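Local coordinates for histidine triad (HIT) protein (Clostridium difficile, PDB 4EGU) that binds zinc and guanosine-5'-monophosphate and probably acts as a nucleotide hydrolase or transferase of the histidine triad family, at the interface of chains A and B. Numbering follows the deposited sequence. Chains: chain A/B, histidine triad (HIT) protein.

Contact 1: the interface of chains A and B. Residues chain A 52-53, 55, 60; chain B 70-71, 80, 84.
This is a patch of a two-fold symmetric homodimer interface, where the 3-10 helix 52-54 of chain A rests against helix 61-77 and the start of strand 84-90 of chain B. It probably helps hold together the dimer typical of this branch of the HIT family. B:Asn71 is the polar centre. The amide nitrogen ND2 of B:Asn71 donates a hydrogen bond of 3.1 Å to the backbone carbonyl O of A:Leu52. The bond is moderately bent, 154° at the hydrogen, and the donor stands well above the carbonyl plane. ND2 also reaches a water, which passes the link on to the backbone O of A:Ile55. These two partners would fix which way the amide is flipped. The amide oxygen OD1 of B:Asn71 then faces carbon, lying 3.5 Å from CG of A:Leu52. The methyl CE of A:Met60 touches the nitrogen end of the same amide. A:Ile53 fills the apolar side. Its CG1 sits between the backbone N and the carbonyl carbon (chi1 65°), which leaves the CG2 branch beside the N. From there CG2 of A:Ile53 meets the ring of B:Phe84 at its edge, in the ring plane, 3.7 Å from CE1. CD2 of A:Leu52 comes to CE2, across CZ from that atom, the two side chains roughly perpendicular. Farther along, the end methyl CD1 of A:Ile53 lies 3.4 Å from the backbone O of B:Asp80.

Contact 2: the interface of chains A and B. Residues chain A 55, 57, 60-61; chain B 64, 67-68, 71.
A:Met60 packs against one side of helix 61-77 of chain B, touching B:Ser64, B:His67 and B:Val68, one helical turn in all. This is the tight part of the contact. CG of A:Met60 points away from the backbone N (chi1 -157°), and the chain then bends at chi2 and chi3, carrying the thioether along the helix, from the level of B:Ser64 towards B:Asn71. CG of A:Met60 lies 3.4 Å from the backbone O of B:Ser64. The sulfur SD of A:Met60 meets CB of B:His67 at 3.9 Å, with the two side chains at about a right angle. CG2 of B:Val68 packs against CB of A:Met60. The hydroxyl OG of B:Ser64 donates a hydrogen bond of 3.0 Å to the backbone O of A:Met60, approaching from above the carbonyl plane. The other side is looser and watery. The CG1 branch of B:Val68 makes an apolar contact with the carboxylate of A:Asp57, 3.7 Å from OD1 of A:Asp57. The polar needs of OD1 are met by two waters. One, at 2.7 Å from OD1 of A:Asp57, leads to the backbone O of B:Val68. The second, 2.8 Å from OD1 of A:Asp57, is the water shared by A:Ile55 and B:Asn71, so the carboxylate joins that bridge. Water thus links polar groups that do not meet directly. The site joins the segment leading into one long helix to the long helix of the other subunit, and so probably steadies the dimer.

Contact 1: the interface of chains A and B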
# COMPACT_ATOMS: atom_id res chain seq x y z
N LEU A 52 -1.10 -10.49 -2.22
CA LEU A 52 -1.81 -10.06 -1.02
C LEU A 52 -2.99 -10.97 -0.66
O LEU A 52 -3.24 -11.25 0.51
CB LEU A 52 -2.26 -8.60 -1.21
CG LEU A 52 -3.09 -8.01 -0.10
CD1 LEU A 52 -2.36 -8.00 1.22
CD2 LEU A 52 -3.49 -6.59 -0.50
N ILE A 53 -3.74 -11.42 -1.67
CA ILE A 53 -4.91 -12.26 -1.37
C ILE A 53 -4.54 -13.65 -0.88
O ILE A 53 -5.43 -14.36 -0.39
CB ILE A 53 -5.91 -12.35 -2.52
CG1 ILE A 53 -5.34 -13.04 -3.75
CG2 ILE A 53 -6.43 -11.00 -2.85
CD1 ILE A 53 -6.40 -13.29 -4.83
N ILE A 55 -2.32 -14.14 1.51
CA ILE A 55 -1.90 -14.06 2.91
C ILE A 55 -3.13 -14.34 3.79
O ILE A 55 -4.10 -13.59 3.73
CB ILE A 55 -1.35 -12.67 3.27
CG1 ILE A 55 -0.21 -12.23 2.36
CG2 ILE A 55 -0.86 -12.70 4.72
CD1 ILE A 55 0.15 -10.81 2.63
N MET A 60 -1.39 -11.55 8.52
CA MET A 60 -1.32 -10.23 7.91
C MET A 60 -0.36 -9.30 8.62
O MET A 60 -0.01 -8.28 8.09
CB MET A 60 -2.71 -9.60 7.82
CG MET A 60 -2.83 -8.52 6.73
SD MET A 60 -2.56 -9.09 5.06
CE MET A 60 -4.02 -10.07 4.80
N ILE B 70 -9.26 -4.92 3.05
CA ILE B 70 -9.09 -4.87 1.61
C ILE B 70 -9.39 -6.24 0.99
O ILE B 70 -10.13 -6.33 -0.00
CB ILE B 70 -7.66 -4.40 1.23
CG1 ILE B 70 -7.49 -2.92 1.59
CG2 ILE B 70 -7.37 -4.69 -0.23
CD1 ILE B 70 -6.04 -2.44 1.47
N ASN B 71 -8.85 -7.30 1.56
CA ASN B 71 -9.08 -8.63 1.01
C ASN B 71 -10.53 -9.04 1.10
O ASN B 71 -11.06 -9.66 0.18
CB ASN B 71 -8.18 -9.68 1.67
CG ASN B 71 -6.76 -9.66 1.13
OD1 ASN B 71 -6.45 -8.98 0.15
ND2 ASN B 71 -5.88 -10.39 1.80
N ASP B 80 -11.17 -9.97 -6.63
CA ASP B 80 -9.96 -10.58 -6.11
C ASP B 80 -9.20 -11.38 -7.18
O ASP B 80 -7.97 -11.36 -7.20
CB ASP B 80 -10.25 -11.46 -4.89
CG ASP B 80 -11.24 -12.58 -5.17
OD1 ASP B 80 -12.31 -12.31 -5.74
OD2 ASP B 80 -10.96 -13.74 -4.79
N PHE B 84 -6.20 -6.13 -8.45
CA PHE B 84 -6.42 -4.80 -7.93
C PHE B 84 -5.09 -4.20 -7.49
O PHE B 84 -4.10 -4.91 -7.36
CB PHE B 84 -7.45 -4.80 -6.79
CG PHE B 84 -7.07 -5.66 -5.61
CD1 PHE B 84 -7.43 -7.02 -5.56
CD2 PHE B 84 -6.39 -5.13 -4.52
CE1 PHE B 84 -7.10 -7.79 -4.48
CE2 PHE B 84 -6.08 -5.91 -3.43
CZ PHE B 84 -6.42 -7.24 -3.40
O HOH W 1 -6.52 -12.44 3.88

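Contact 2: the interface of chains A and B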
# COMPACT_ATOMS: atom_id res chain seq x y z
N ILE A 55 -2.32 -14.14 1.51
CA ILE A 55 -1.90 -14.06 2.91
C ILE A 55 -3.13 -14.34 3.79
O ILE A 55 -4.10 -13.59 3.73
CB ILE A 55 -1.35 -12.67 3.27
CG1 ILE A 55 -0.21 -12.23 2.36
CG2 ILE A 55 -0.86 -12.70 4.72
CD1 ILE A 55 0.15 -10.81 2.63
N ASP A 57 -5.59 -14.17 6.94
CA ASP A 57 -5.80 -13.08 7.88
C ASP A 57 -4.83 -13.15 9.06
O ASP A 57 -4.29 -12.13 9.47
CB ASP A 57 -7.22 -13.05 8.42
CG ASP A 57 -8.26 -12.69 7.37
OD1 ASP A 57 -7.90 -12.19 6.29
OD2 ASP A 57 -9.45 -12.90 7.66
N MET A 60 -1.39 -11.55 8.52
CA MET A 60 -1.32 -10.23 7.91
C MET A 60 -0.36 -9.30 8.62
O MET A 60 -0.01 -8.28 8.09
CB MET A 60 -2.71 -9.60 7.82
CG MET A 60 -2.83 -8.52 6.73
SD MET A 60 -2.56 -9.09 5.06
CE MET A 60 -4.02 -10.07 4.80
N ASP A 61 0.14 -9.69 9.79
CA ASP A 61 1.16 -8.91 10.46
C ASP A 61 2.42 -8.74 9.61
O ASP A 61 3.18 -7.80 9.86
CB ASP A 61 1.50 -9.48 11.85
CG ASP A 61 1.87 -10.97 11.83
OD1 ASP A 61 1.93 -11.61 10.76
OD2 ASP A 61 2.10 -11.50 12.94
N SER B 64 -2.18 -3.54 8.92
CA SER B 64 -2.57 -4.93 8.70
C SER B 64 -4.06 -5.10 8.73
O SER B 64 -4.63 -5.83 7.90
CB SER B 64 -1.98 -5.87 9.74
OG SER B 64 -0.60 -5.79 9.70
N HIS B 67 -5.53 -4.09 5.59
CA HIS B 67 -5.33 -5.10 4.56
C HIS B 67 -6.25 -6.33 4.69
O HIS B 67 -6.69 -6.85 3.67
CB HIS B 67 -3.85 -5.49 4.47
CG HIS B 67 -3.00 -4.46 3.75
ND1 HIS B 67 -2.64 -3.24 4.27
CD2 HIS B 67 -2.43 -4.50 2.51
CE1 HIS B 67 -1.91 -2.58 3.37
NE2 HIS B 67 -1.75 -3.32 2.30
N VAL B 68 -6.57 -6.77 5.91
CA VAL B 68 -7.59 -7.79 6.06
C VAL B 68 -8.91 -7.31 5.42
O VAL B 68 -9.59 -8.06 4.70
CB VAL B 68 -7.79 -8.14 7.55
CG1 VAL B 68 -9.04 -8.96 7.76
CG2 VAL B 68 -6.56 -8.85 8.10
N ASN B 71 -8.85 -7.30 1.56
CA ASN B 71 -9.08 -8.63 1.01
C ASN B 71 -10.53 -9.04 1.10
O ASN B 71 -11.06 -9.66 0.18
CB ASN B 71 -8.18 -9.68 1.67
CG ASN B 71 -6.76 -9.66 1.13
OD1 ASN B 71 -6.45 -8.98 0.15
ND2 ASN B 71 -5.88 -10.39 1.80
O HOH W 2 -9.56 -10.89 4.60
O HOH W 3 -6.52 -12.44 3.88

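Contact 1 and contact 2 are neighbouring parts of one interface, with the centres of their C-alpha atoms about 7 Å apart. They share A:Ile55, A:Met60 and B:Asn71, and both use helix 61-77 of chain B. On chain A they cover overlapping stretches between the 3-10 helix 52-54 and the start of helix 61-77. Two-fold symmetry repeats both with the chains exchanged, so each long helix serves both subunits. Their centres lie about 11 Å and 13 Å from the predicted active-site residue A:His102. The interface is close enough that it might help shape the pocket's surroundings, though the structure alone does not show this.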